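Local coordinates for choline dehydrogenase and related flavoproteins (Aspergillus oryzae, PDB 3Q9T), which oxidises formate as a formate oxidase of the glucose-methanol-choline oxidoreductase family, carrying 8-formyl-FAD as its flavin cofactor, at residues 175-180 and 194-199; 362-367 and 460-465; 383-386 and 390-393; 421-426 and 454-459; 466-471 and 487-492. One frame throughout, in Å; residues are numbered along the deposited sequence.

Contact 1 (175-180 and 194-199)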
# COMPACT_ATOMS: atom_id res chain seq x y z
N LYS A 175 -26.53 8.50 27.10
CA LYS A 175 -26.27 9.60 28.04
C LYS A 175 -25.16 10.51 27.50
O LYS A 175 -25.28 11.74 27.50
CB LYS A 175 -25.86 9.02 29.40
CG LYS A 175 -26.49 9.66 30.61
CD LYS A 175 -25.96 9.05 31.92
CE LYS A 175 -26.50 7.65 32.16
NZ LYS A 175 -25.81 6.96 33.30
N ALA A 176 -24.07 9.88 27.04
CA ALA A 176 -22.93 10.63 26.53
C ALA A 176 -23.35 11.52 25.36
O ALA A 176 -23.05 12.71 25.34
CB ALA A 176 -21.83 9.66 26.10
N TRP A 177 -24.08 10.92 24.42
CA TRP A 177 -24.55 11.62 23.23
C TRP A 177 -25.38 12.85 23.56
O TRP A 177 -25.15 13.94 23.03
CB TRP A 177 -25.38 10.66 22.35
CG TRP A 177 -25.69 11.20 20.98
CD1 TRP A 177 -26.80 11.89 20.61
CD2 TRP A 177 -24.86 11.10 19.81
NE1 TRP A 177 -26.72 12.23 19.28
CE2 TRP A 177 -25.55 11.76 18.77
CE3 TRP A 177 -23.62 10.52 19.55
CZ2 TRP A 177 -25.02 11.85 17.47
CZ3 TRP A 177 -23.10 10.61 18.26
CH2 TRP A 177 -23.80 11.27 17.24
N LYS A 178 -26.37 12.67 24.42
CA LYS A 178 -27.21 13.79 24.85
C LYS A 178 -26.39 14.84 25.62
O LYS A 178 -26.64 16.04 25.50
CB LYS A 178 -28.39 13.31 25.70
CG LYS A 178 -29.37 12.43 24.92
CD LYS A 178 -30.28 11.65 25.87
CE LYS A 178 -31.13 12.58 26.71
NZ LYS A 178 -32.04 13.42 25.87
N SER A 179 -25.40 14.39 26.38
CA SER A 179 -24.56 15.33 27.14
C SER A 179 -23.76 16.25 26.21
O SER A 179 -23.38 17.36 26.61
CB SER A 179 -23.62 14.60 28.09
OG SER A 179 -22.48 14.10 27.41
N MET A 180 -23.53 15.80 24.98
CA MET A 180 -22.84 16.63 24.00
C MET A 180 -23.81 17.63 23.34
O MET A 180 -23.40 18.48 22.57
CB MET A 180 -22.20 15.74 22.92
CG MET A 180 -21.16 14.76 23.45
SD MET A 180 -19.72 15.62 24.12
CE MET A 180 -19.06 16.34 22.64
N ASP A 194 -30.85 13.58 11.52
CA ASP A 194 -29.97 14.18 12.53
C ASP A 194 -30.09 13.54 13.93
O ASP A 194 -31.10 13.69 14.61
CB ASP A 194 -30.22 15.69 12.63
CG ASP A 194 -29.19 16.40 13.49
OD1 ASP A 194 -28.03 15.96 13.54
OD2 ASP A 194 -29.55 17.41 14.13
N GLY A 195 -29.04 12.83 14.36
CA GLY A 195 -29.01 12.30 15.71
C GLY A 195 -28.54 10.86 15.89
O GLY A 195 -28.13 10.19 14.93
N LEU A 196 -28.59 10.40 17.13
CA LEU A 196 -28.28 9.02 17.48
C LEU A 196 -29.55 8.18 17.42
O LEU A 196 -30.56 8.55 18.02
CB LEU A 196 -27.68 8.96 18.88
CG LEU A 196 -27.20 7.58 19.31
CD1 LEU A 196 -25.89 7.21 18.58
CD2 LEU A 196 -27.01 7.55 20.82
N THR A 197 -29.49 7.06 16.71
CA THR A 197 -30.67 6.25 16.46
C THR A 197 -30.45 4.77 16.78
O THR A 197 -29.32 4.28 16.79
CB THR A 197 -31.12 6.38 14.97
OG1 THR A 197 -32.45 5.84 14.81
CG2 THR A 197 -30.16 5.66 14.04
N HIS A 198 -31.54 4.05 17.05
CA HIS A 198 -31.50 2.60 17.13
C HIS A 198 -31.69 2.05 15.71
O HIS A 198 -32.80 2.11 15.16
CB HIS A 198 -32.59 2.06 18.06
CG HIS A 198 -32.30 2.24 19.52
ND1 HIS A 198 -32.70 3.35 20.22
CD2 HIS A 198 -31.67 1.43 20.40
CE1 HIS A 198 -32.31 3.23 21.48
NE2 HIS A 198 -31.68 2.08 21.61
N CYS A 199 -30.61 1.53 15.13
CA CYS A 199 -30.63 1.14 13.71
C CYS A 199 -31.45 -0.10 13.44
O CYS A 199 -31.59 -0.98 14.31
CB CYS A 199 -29.20 0.93 13.18
SG CYS A 199 -28.24 -0.33 14.03
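Trp177 on helix 167-179 lays one face of its indole against Leu196 of strand 195-204, and most of the contact is this one pair. The central interaction is a CH-pi contact: Leu196 CB stands 3.4 Å from the centroid of the five-membered ring of Trp177, only 6° off the ring normal. Dispersion packing extends it through the two methyls, with Leu196 CD2 3.8 Å from Trp177 CB and Leu196 CD1 4.1 Å from Trp177 CE3. The indole gets there because CG of Trp177 is anti to its own backbone N (chi1 -169°), which swings the ring out from the helix toward the strand. Further along the indole, Trp177 CZ2 comes to 4.0 Å from Gly195 C. Gly195 has a phi of 136°, part of a backbone conformation that calls for glycine. In the substrate-binding domain of the GMC fold, helix 167-179 here packs against strand 195-204 of the large mixed sheet, a strand that pairs antiparallel with 353-358. Among the polar atoms, Trp177 NE1 and Leu196 N lie 3.4 Å apart, but both are donors and do not bond to each other. The indole N-H is hydrogen-bonded to Pro183 O in the intervening loop, and the backbone of Leu196 also bonds to Pro183 and Ile185. Apolar packing continues away from the strand, where the Trp177 side chain also touches Leu470 of helix 454-473.

Contact 2 (362-367 and 460-465)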
# COMPACT_ATOMS: atom_id res chain seq x y z
N ASP A 362 -20.36 21.08 12.34
CA ASP A 362 -20.09 22.46 11.95
C ASP A 362 -19.15 23.18 12.92
O ASP A 362 -18.22 23.89 12.51
CB ASP A 362 -21.40 23.24 11.78
CG ASP A 362 -22.27 22.65 10.67
OD1 ASP A 362 -22.15 23.11 9.51
OD2 ASP A 362 -23.04 21.71 10.96
N LYS A 363 -19.34 22.98 14.21
CA LYS A 363 -18.58 23.79 15.14
C LYS A 363 -17.13 23.30 15.22
O LYS A 363 -16.24 24.05 15.57
CB LYS A 363 -19.24 23.83 16.50
CG LYS A 363 -18.96 22.58 17.35
CD LYS A 363 -19.84 22.55 18.58
CE LYS A 363 -19.36 21.53 19.60
NZ LYS A 363 -20.29 21.49 20.76
N TYR A 364 -16.90 22.03 14.87
CA TYR A 364 -15.52 21.56 14.78
C TYR A 364 -14.88 22.08 13.51
O TYR A 364 -13.73 22.52 13.50
CB TYR A 364 -15.44 20.05 14.79
CG TYR A 364 -15.83 19.42 16.10
CD1 TYR A 364 -17.16 19.34 16.49
CD2 TYR A 364 -14.85 18.91 16.95
CE1 TYR A 364 -17.51 18.76 17.70
CE2 TYR A 364 -15.19 18.32 18.15
CZ TYR A 364 -16.52 18.24 18.52
OH TYR A 364 -16.84 17.67 19.72
N LEU A 365 -15.64 22.02 12.42
CA LEU A 365 -15.14 22.46 11.13
C LEU A 365 -14.75 23.94 11.22
O LEU A 365 -13.68 24.34 10.75
CB LEU A 365 -16.20 22.24 10.04
CG LEU A 365 -16.19 21.05 9.06
CD1 LEU A 365 -15.15 19.99 9.31
CD2 LEU A 365 -17.57 20.43 8.96
N GLU A 366 -15.60 24.73 11.87
CA GLU A 366 -15.42 26.19 11.94
C GLU A 366 -14.12 26.59 12.61
O GLU A 366 -13.64 27.70 12.42
CB GLU A 366 -16.59 26.86 12.69
CG GLU A 366 -17.95 26.68 12.04
CD GLU A 366 -18.14 27.52 10.79
OE1 GLU A 366 -19.29 27.88 10.47
OE2 GLU A 366 -17.13 27.82 10.12
N LYS A 367 -13.56 25.69 13.40
CA LYS A 367 -12.31 25.97 14.09
C LYS A 367 -11.09 25.82 13.19
O LYS A 367 -9.98 26.14 13.59
CB LYS A 367 -12.16 25.06 15.32
CG LYS A 367 -13.17 25.32 16.43
CD LYS A 367 -12.86 24.49 17.66
CE LYS A 367 -14.03 24.48 18.63
NZ LYS A 367 -13.81 23.49 19.73
N MET A 460 -12.52 14.48 8.30
CA MET A 460 -12.32 13.17 8.92
C MET A 460 -11.61 13.32 10.25
O MET A 460 -12.01 12.70 11.24
CB MET A 460 -11.55 12.20 8.02
CG MET A 460 -11.31 10.85 8.69
SD MET A 460 -12.86 10.01 9.05
CE MET A 460 -13.15 9.16 7.46
N ARG A 461 -10.57 14.14 10.27
CA ARG A 461 -9.91 14.51 11.53
C ARG A 461 -10.93 14.99 12.57
O ARG A 461 -10.98 14.50 13.70
CB ARG A 461 -8.88 15.61 11.27
CG ARG A 461 -8.09 16.06 12.50
CD ARG A 461 -8.13 17.57 12.58
NE ARG A 461 -7.31 18.17 11.55
CZ ARG A 461 -7.45 19.40 11.09
NH1 ARG A 461 -8.40 20.22 11.54
NH2 ARG A 461 -6.61 19.82 10.15
N GLU A 462 -11.75 15.96 12.17
CA GLU A 462 -12.71 16.55 13.10
C GLU A 462 -13.83 15.60 13.54
O GLU A 462 -14.41 15.80 14.61
CB GLU A 462 -13.28 17.85 12.54
CG GLU A 462 -12.21 18.93 12.38
CD GLU A 462 -11.43 19.14 13.67
OE1 GLU A 462 -12.07 19.17 14.74
OE2 GLU A 462 -10.19 19.25 13.62
N GLY A 463 -14.13 14.58 12.74
CA GLY A 463 -15.14 13.61 13.12
C GLY A 463 -14.60 12.58 14.10
O GLY A 463 -15.33 12.03 14.91
N ILE A 464 -13.30 12.30 13.98
CA ILE A 464 -12.60 11.57 15.01
C ILE A 464 -12.60 12.40 16.31
O ILE A 464 -12.90 11.88 17.38
CB ILE A 464 -11.15 11.26 14.56
CG1 ILE A 464 -11.15 10.41 13.28
CG2 ILE A 464 -10.37 10.53 15.66
CD1 ILE A 464 -9.74 10.20 12.68
N ARG A 465 -12.31 13.70 16.22
CA ARG A 465 -12.29 14.53 17.44
C ARG A 465 -13.68 14.53 18.10
O ARG A 465 -13.80 14.26 19.30
CB ARG A 465 -11.80 15.95 17.16
CG ARG A 465 -11.39 16.71 18.45
CD ARG A 465 -11.12 18.18 18.15
NE ARG A 465 -10.30 18.34 16.96
CZ ARG A 465 -9.00 18.09 16.90
NH1 ARG A 465 -8.34 17.68 17.98
NH2 ARG A 465 -8.35 18.24 15.74
O HOH W 1 -12.20 21.26 16.32
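The backbones come closest at Tyr364 and Glu462, whose CA atoms are 6.0 Å apart where the short helix 362-365 packs on the long helix 454-473. Beside this helix-on-helix packing runs a salt-bridge network of Arg461, Glu462 and Arg465 along one side of the long helix. Tyr364 meets that network with its ring edge: Glu462 OE1 lies near the ring plane, 3.6 Å from Tyr364 CD2 and 3.5 Å from Tyr364 CB. Arg465 CD reaches the same edge, 4.0 Å from Tyr364 CD2, with guanidinium and phenol planes nearly coplanar. At its far end the phenol OH is hydrogen-bonded to Asp469, which fixes the tip while one edge rests on Glu462 and Arg465. Leu365 adds a looser apolar touch through CD1 on Glu462 CB.

Several bonds grip the Glu462 carboxylate, whose bent chain (chi2 -52°) puts it between Arg461 and Arg465. In the conformer of Arg465 described here, one of two modelled, the guanidinium holds it side-on, NE to OE1 and NH2 to OE2, both on the syn side. Arg461, whose NH1 also bridges to Asp368, takes OE2 from the anti side and from the other face of the carboxylate plane, nearly straight at 178°. A water completes the junction: it donates to Glu462 OE1 at 2.6 Å and, more weakly, to Tyr364 O at 3.4 Å.

Contact 3 (383-386 and 390-393)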
# COMPACT_ATOMS: atom_id res chain seq x y z
N PRO A 383 -19.27 23.16 2.20
CA PRO A 383 -18.86 22.31 1.07
C PRO A 383 -19.39 20.89 1.14
O PRO A 383 -19.78 20.35 0.11
CB PRO A 383 -17.32 22.31 1.15
CG PRO A 383 -16.98 23.59 1.87
CD PRO A 383 -18.12 23.84 2.83
N PHE A 384 -19.41 20.29 2.33
CA PHE A 384 -19.78 18.88 2.45
C PHE A 384 -21.28 18.61 2.31
O PHE A 384 -21.71 17.82 1.46
CB PHE A 384 -19.27 18.30 3.78
CG PHE A 384 -17.82 18.54 4.03
CD1 PHE A 384 -16.85 17.76 3.41
CD2 PHE A 384 -17.41 19.55 4.89
CE1 PHE A 384 -15.50 18.00 3.63
CE2 PHE A 384 -16.07 19.79 5.12
CZ PHE A 384 -15.11 19.01 4.49
N SER A 385 -22.06 19.27 3.16
CA SER A 385 -23.50 19.01 3.24
C SER A 385 -24.27 20.32 3.23
O SER A 385 -24.85 20.71 4.25
CB SER A 385 -23.81 18.25 4.53
OG SER A 385 -23.20 16.98 4.56
N PRO A 386 -24.29 21.02 2.08
CA PRO A 386 -24.88 22.37 2.04
C PRO A 386 -26.40 22.36 2.19
O PRO A 386 -27.01 23.42 2.17
CB PRO A 386 -24.51 22.86 0.64
CG PRO A 386 -24.40 21.60 -0.19
CD PRO A 386 -23.85 20.56 0.75
N PRO A 390 -26.25 14.97 7.14
CA PRO A 390 -25.22 14.67 8.15
C PRO A 390 -23.84 14.89 7.54
O PRO A 390 -23.71 14.97 6.32
CB PRO A 390 -25.40 13.17 8.41
CG PRO A 390 -26.78 12.85 7.94
CD PRO A 390 -27.07 13.79 6.82
N HIS A 391 -22.82 14.98 8.40
CA HIS A 391 -21.44 14.88 7.94
C HIS A 391 -20.91 13.46 8.11
O HIS A 391 -20.07 13.00 7.32
CB HIS A 391 -20.56 15.86 8.71
CG HIS A 391 -20.80 17.28 8.34
ND1 HIS A 391 -20.87 18.29 9.28
CD2 HIS A 391 -21.00 17.87 7.14
CE1 HIS A 391 -21.08 19.45 8.66
NE2 HIS A 391 -21.17 19.22 7.36
N PHE A 392 -21.38 12.75 9.13
CA PHE A 392 -20.88 11.41 9.42
C PHE A 392 -21.96 10.41 9.73
O PHE A 392 -23.05 10.78 10.15
CB PHE A 392 -19.89 11.43 10.59
CG PHE A 392 -18.61 12.12 10.27
CD1 PHE A 392 -17.50 11.39 9.86
CD2 PHE A 392 -18.52 13.52 10.35
CE1 PHE A 392 -16.30 12.05 9.54
CE2 PHE A 392 -17.34 14.18 10.04
CZ PHE A 392 -16.22 13.44 9.63
N GLU A 393 -21.65 9.14 9.47
CA GLU A 393 -22.32 8.04 10.15
C GLU A 393 -21.30 7.51 11.13
O GLU A 393 -20.18 7.13 10.74
CB GLU A 393 -22.78 6.93 9.20
CG GLU A 393 -23.09 5.63 9.93
CD GLU A 393 -23.81 4.58 9.07
OE1 GLU A 393 -23.97 3.43 9.54
OE2 GLU A 393 -24.24 4.90 7.93
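Phe384 is the first residue of 383-386 to meet 390-393, and it does so against His391. The two rings form an offset edge-to-face pair, with the edge of Phe384 turned to the imidazole face, centroids 6.0 Å apart and planes at 80°. The closer approach is made by the root of the side chain, Phe384 CB lying 3.8 Å from His391 CD2. The phenyl itself runs on to pack against Leu455, Asp456 and Ala459 of helix 454-473.

Ser385 follows and supplies the hydrogen bond of the contact. Its OG, set beside its own backbone N (chi1 -64°), donates to Pro390 O at 2.7 Å. The hydroxyl comes from above the carbonyl plane, 42° out of it. The same OG is 3.5 Å from His391 CD2, so this one oxygen touches both Pro390 and His391.

The imidazole that both residues lean on has its rotation fixed at its two nitrogens: NE2 is hydrogen-bonded to Asp382 OD1, which also accepts from Ser385 N, and ND1 to Ile361 N. Beyond Pro390 the backbone of His391 bonds to Pro359 on one hand and to Val424 on the other. The arrangement is thus a short loop folded back on the entry of strand 392-397, an inner strand of the GMC substrate-binding sheet between 353-358 and 415-423.

Contact 4 (421-426 and 454-459)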
# COMPACT_ATOMS: atom_id res chain seq x y z
N VAL A 421 -15.69 5.74 11.98
CA VAL A 421 -15.93 7.13 11.59
C VAL A 421 -16.01 7.21 10.06
O VAL A 421 -15.01 7.19 9.33
CB VAL A 421 -14.88 8.09 12.21
CG1 VAL A 421 -15.29 9.54 11.97
CG2 VAL A 421 -14.78 7.85 13.69
N ASP A 422 -17.25 7.25 9.59
CA ASP A 422 -17.56 7.16 8.18
C ASP A 422 -17.92 8.56 7.64
O ASP A 422 -18.95 9.11 8.00
CB ASP A 422 -18.74 6.20 8.04
CG ASP A 422 -19.22 6.05 6.62
OD1 ASP A 422 -18.92 6.93 5.78
OD2 ASP A 422 -19.94 5.06 6.35
N LEU A 423 -17.06 9.12 6.79
CA LEU A 423 -17.33 10.43 6.17
C LEU A 423 -18.35 10.18 5.06
O LEU A 423 -18.06 9.56 4.03
CB LEU A 423 -16.07 11.03 5.59
CG LEU A 423 -15.84 12.53 5.38
CD1 LEU A 423 -15.05 12.71 4.08
CD2 LEU A 423 -17.12 13.36 5.35
N VAL A 424 -19.55 10.66 5.30
CA VAL A 424 -20.70 10.21 4.53
C VAL A 424 -20.97 11.19 3.37
O VAL A 424 -21.57 10.83 2.35
CB VAL A 424 -21.86 10.05 5.55
CG1 VAL A 424 -23.04 10.88 5.19
CG2 VAL A 424 -22.17 8.57 5.79
N ARG A 425 -20.46 12.41 3.51
CA ARG A 425 -20.57 13.44 2.48
C ARG A 425 -19.19 13.99 2.10
O ARG A 425 -18.89 15.16 2.37
CB ARG A 425 -21.44 14.58 2.99
CG ARG A 425 -22.92 14.20 3.10
CD ARG A 425 -23.69 14.64 1.87
NE ARG A 425 -23.12 14.10 0.64
CZ ARG A 425 -23.47 12.94 0.08
NH1 ARG A 425 -24.39 12.15 0.63
NH2 ARG A 425 -22.87 12.56 -1.03
N PRO A 426 -18.33 13.16 1.48
CA PRO A 426 -16.99 13.63 1.13
C PRO A 426 -17.10 14.54 -0.09
O PRO A 426 -18.12 14.51 -0.75
CB PRO A 426 -16.25 12.34 0.77
CG PRO A 426 -17.34 11.46 0.23
CD PRO A 426 -18.56 11.77 1.03
N ASP A 454 -8.01 17.89 0.31
CA ASP A 454 -7.60 18.09 1.71
C ASP A 454 -8.74 18.37 2.69
O ASP A 454 -8.68 17.96 3.86
CB ASP A 454 -6.58 19.22 1.79
CG ASP A 454 -5.18 18.80 1.36
OD1 ASP A 454 -4.99 17.65 0.90
OD2 ASP A 454 -4.27 19.65 1.47
N LEU A 455 -9.77 19.08 2.24
CA LEU A 455 -10.93 19.34 3.11
C LEU A 455 -11.50 18.06 3.72
O LEU A 455 -11.92 18.06 4.86
CB LEU A 455 -12.05 20.06 2.36
CG LEU A 455 -12.38 21.54 2.55
CD1 LEU A 455 -13.89 21.71 2.83
CD2 LEU A 455 -11.52 22.23 3.62
N ASP A 456 -11.50 16.97 2.94
CA ASP A 456 -11.97 15.67 3.42
C ASP A 456 -11.13 15.18 4.58
O ASP A 456 -11.64 14.55 5.51
CB ASP A 456 -11.96 14.61 2.30
CG ASP A 456 -13.23 14.60 1.47
OD1 ASP A 456 -14.15 15.40 1.75
OD2 ASP A 456 -13.32 13.77 0.52
N ILE A 457 -9.82 15.42 4.52
CA ILE A 457 -8.93 15.03 5.61
C ILE A 457 -9.30 15.83 6.86
O ILE A 457 -9.38 15.30 7.96
CB ILE A 457 -7.43 15.28 5.25
CG1 ILE A 457 -7.01 14.42 4.04
CG2 ILE A 457 -6.53 15.01 6.45
CD1 ILE A 457 -5.54 14.62 3.62
N ILE A 458 -9.55 17.12 6.67
CA ILE A 458 -9.89 18.00 7.79
C ILE A 458 -11.20 17.57 8.44
O ILE A 458 -11.30 17.54 9.66
CB ILE A 458 -9.95 19.48 7.34
CG1 ILE A 458 -8.54 19.97 7.06
CG2 ILE A 458 -10.65 20.34 8.38
CD1 ILE A 458 -8.47 21.07 6.05
N ALA A 459 -12.19 17.21 7.63
CA ALA A 459 -13.46 16.73 8.17
C ALA A 459 -13.27 15.40 8.91
O ALA A 459 -13.79 15.21 10.01
CB ALA A 459 -14.50 16.59 7.06
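Asp456 on helix 454-473 presses its carboxylate against Pro426, and this is the tight part of the contact. OD2 of Asp456 is 3.3 Å from Pro426 CB, and OD1 of Asp456 sits 3.4 Å from Pro426 CA, so both oxygens rest alongside the proline rather than bonding to it. Their polar partners come from the next residues of the chain: OD1 is hydrogen-bonded to Ile427 N and OD2 to Ser428 OG. With both oxygens bonded, the carboxylate is fixed in rotation, and the turn after strand 415-423 is fastened to the start of the helix; the two bonds probably also help offset the charge in this largely buried place.

Leu423, at the end of the strand, comes in at about a right angle to Asp456. Its CD1 packs 3.7 Å from Asp456 CG. CG of Leu423 is anti to the backbone N (chi1 -155°), which sends the isobutyl group out to the helix.

The other methyl makes the looser touch: Leu423 CD2 is 4.5 Å from Ala459 CB, a van der Waals approach with little overlap. This loose end is buried, whereas the tight end is the one nearer solvent, Pro426 being partly exposed. Helix-on-sheet packing of this kind, with a long helix laid over the large mixed sheet, whose strand 415-423 pairs antiparallel with its neighbours, belongs to the substrate-binding domain of the GMC fold.

Contact 5 (466-471 and 487-492)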
# COMPACT_ATOMS: atom_id res chain seq x y z
N PHE A 466 -14.72 14.81 17.32
CA PHE A 466 -16.09 14.72 17.83
C PHE A 466 -16.34 13.38 18.54
O PHE A 466 -16.92 13.36 19.62
CB PHE A 466 -17.09 14.92 16.70
CG PHE A 466 -18.51 14.57 17.07
CD1 PHE A 466 -19.44 15.57 17.30
CD2 PHE A 466 -18.91 13.24 17.17
CE1 PHE A 466 -20.75 15.26 17.63
CE2 PHE A 466 -20.21 12.91 17.50
CZ PHE A 466 -21.14 13.92 17.73
N SER A 467 -15.92 12.26 17.93
CA SER A 467 -16.15 10.95 18.53
C SER A 467 -15.41 10.77 19.85
O SER A 467 -15.94 10.16 20.78
CB SER A 467 -15.79 9.80 17.57
OG SER A 467 -16.51 9.90 16.37
N TYR A 468 -14.17 11.28 19.90
CA TYR A 468 -13.34 11.23 21.10
C TYR A 468 -13.93 12.06 22.25
O TYR A 468 -14.03 11.58 23.38
CB TYR A 468 -11.90 11.66 20.77
CG TYR A 468 -10.99 10.48 20.54
CD1 TYR A 468 -10.01 10.13 21.47
CD2 TYR A 468 -11.15 9.67 19.42
CE1 TYR A 468 -9.18 9.03 21.26
CE2 TYR A 468 -10.33 8.57 19.20
CZ TYR A 468 -9.35 8.25 20.13
OH TYR A 468 -8.54 7.16 19.92
N ASP A 469 -14.34 13.28 21.94
CA ASP A 469 -15.06 14.12 22.90
C ASP A 469 -16.24 13.39 23.50
O ASP A 469 -16.44 13.37 24.71
CB ASP A 469 -15.56 15.40 22.23
CG ASP A 469 -14.44 16.34 21.89
OD1 ASP A 469 -13.33 16.13 22.39
OD2 ASP A 469 -14.68 17.30 21.13
N LEU A 470 -17.03 12.77 22.63
CA LEU A 470 -18.26 12.10 23.02
C LEU A 470 -17.96 10.98 24.01
O LEU A 470 -18.66 10.80 25.01
CB LEU A 470 -18.91 11.53 21.76
CG LEU A 470 -20.28 10.85 21.63
CD1 LEU A 470 -20.09 9.40 21.23
CD2 LEU A 470 -21.23 11.01 22.82
N LEU A 471 -16.90 10.24 23.74
CA LEU A 471 -16.68 9.00 24.44
C LEU A 471 -15.78 9.20 25.65
O LEU A 471 -15.93 8.50 26.66
CB LEU A 471 -16.10 7.95 23.48
CG LEU A 471 -17.00 7.47 22.33
CD1 LEU A 471 -16.20 6.69 21.29
CD2 LEU A 471 -18.18 6.62 22.83
N TRP A 487 -2.51 2.47 19.84
CA TRP A 487 -1.74 3.55 20.46
C TRP A 487 -2.64 4.75 20.42
O TRP A 487 -3.79 4.63 20.01
CB TRP A 487 -0.44 3.83 19.69
CG TRP A 487 -0.64 3.92 18.21
CD1 TRP A 487 -1.25 4.92 17.53
CD2 TRP A 487 -0.22 2.97 17.23
NE1 TRP A 487 -1.25 4.65 16.19
CE2 TRP A 487 -0.62 3.46 15.98
CE3 TRP A 487 0.45 1.75 17.29
CZ2 TRP A 487 -0.37 2.77 14.78
CZ3 TRP A 487 0.70 1.06 16.11
CH2 TRP A 487 0.29 1.58 14.87
N GLU A 488 -2.14 5.91 20.83
CA GLU A 488 -2.97 7.09 20.99
C GLU A 488 -3.22 7.78 19.65
O GLU A 488 -2.30 7.95 18.85
CB GLU A 488 -2.31 8.10 21.93
CG GLU A 488 -2.00 7.58 23.31
CD GLU A 488 -0.82 8.30 23.95
OE1 GLU A 488 -1.03 9.38 24.55
OE2 GLU A 488 0.33 7.79 23.82
N MET A 489 -4.47 8.19 19.45
CA MET A 489 -4.85 9.00 18.30
C MET A 489 -4.25 10.38 18.49
O MET A 489 -4.50 11.04 19.49
CB MET A 489 -6.39 9.05 18.17
CG MET A 489 -6.89 9.77 16.90
SD MET A 489 -6.60 8.82 15.39
CE MET A 489 -7.79 7.51 15.65
N PRO A 490 -3.41 10.83 17.54
CA PRO A 490 -2.62 12.06 17.72
C PRO A 490 -3.45 13.33 17.55
O PRO A 490 -3.06 14.23 16.79
CB PRO A 490 -1.58 11.95 16.60
CG PRO A 490 -2.32 11.20 15.50
CD PRO A 490 -3.14 10.17 16.24
N LEU A 491 -4.58 13.42 18.24
CA LEU A 491 -5.48 14.55 18.06
C LEU A 491 -4.85 15.89 18.38
O LEU A 491 -5.43 16.94 18.07
CB LEU A 491 -6.74 14.40 18.92
CG LEU A 491 -7.99 13.72 18.37
CD1 LEU A 491 -8.21 13.96 16.87
CD2 LEU A 491 -7.95 12.25 18.70
N ASP A 492 -3.68 15.88 19.01
CA ASP A 492 -3.08 17.14 19.44
C ASP A 492 -2.31 17.82 18.32
O ASP A 492 -1.86 18.96 18.46
CB ASP A 492 -2.25 16.99 20.71
CG ASP A 492 -1.02 16.10 20.54
OD1 ASP A 492 -0.28 15.92 21.54
OD2 ASP A 492 -0.77 15.57 19.44
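A bound 2-methylpentane-2,4-diol, probably from the crystallisation liquor, marks the site where Tyr468 of helix 454-473 meets Met489 and Leu491 of the loop that leads to helix 494-504; the diol lies close beside the Tyr468 side chain. Leu491 supplies a CH-pi contact, its CD2 methyl sitting over the middle of the phenol face, 4.0 Å from the centroid and 11° off the ring normal. Met489 meets the far end of the same ring obliquely: Met489 CB is 3.4 Å from Tyr468 OH and 3.6 Å from Tyr468 CZ. A chi1 of -97°, off the usual staggered positions, turns the tyrosine so that one face of its ring meets Leu491 CD2.

Two hydrogen bonds to one oxygen fix this end: Glu484 OE1 is bonded to both Tyr468 OH and Met489 N, which ties the phenol and the loop backbone together. Between the two touching residues the loop makes an inverse gamma turn centred on Pro490, closed by Leu491 N to Met489 O at 2.7 Å, and the turn allows both side chains to face the tyrosine.

In the GMC fold this is the outer part of the substrate-binding domain, where the ring of Tyr468 also meets Phe312 of the sheet and lies nearly parallel to the ring of Phe472. The loop stands at the dimer interface as well: next to Met489, Glu488 packs on Lys412 of the second subunit, and Trp487 packs on Pro409 of that subunit.

Helix 454-473 runs through contacts 4, 2 and 5 in that order. The centres of contacts 2 and 4 are about 9 Å apart, and those of contacts 2 and 5 about 11 Å. Contact 2 is joined to contact 5 by a probable hydrogen bond from Arg465 NH1 to Leu491 O (3.0 Å). Contact 3 joins contact 4 through the pairing of neighbouring strands, with Glu393 N 3.1 Å from Asp422 O. Contact 1 packs on contact 5's own stretch of the helix, where Trp177 CZ3 is 3.8 Å from Phe466 CE2. Contacts 2 to 5 lie away from the known flavin-binding residues; in contact 1 the Leu196 side chain is about 11 Å from that of FAD-binding Thr100.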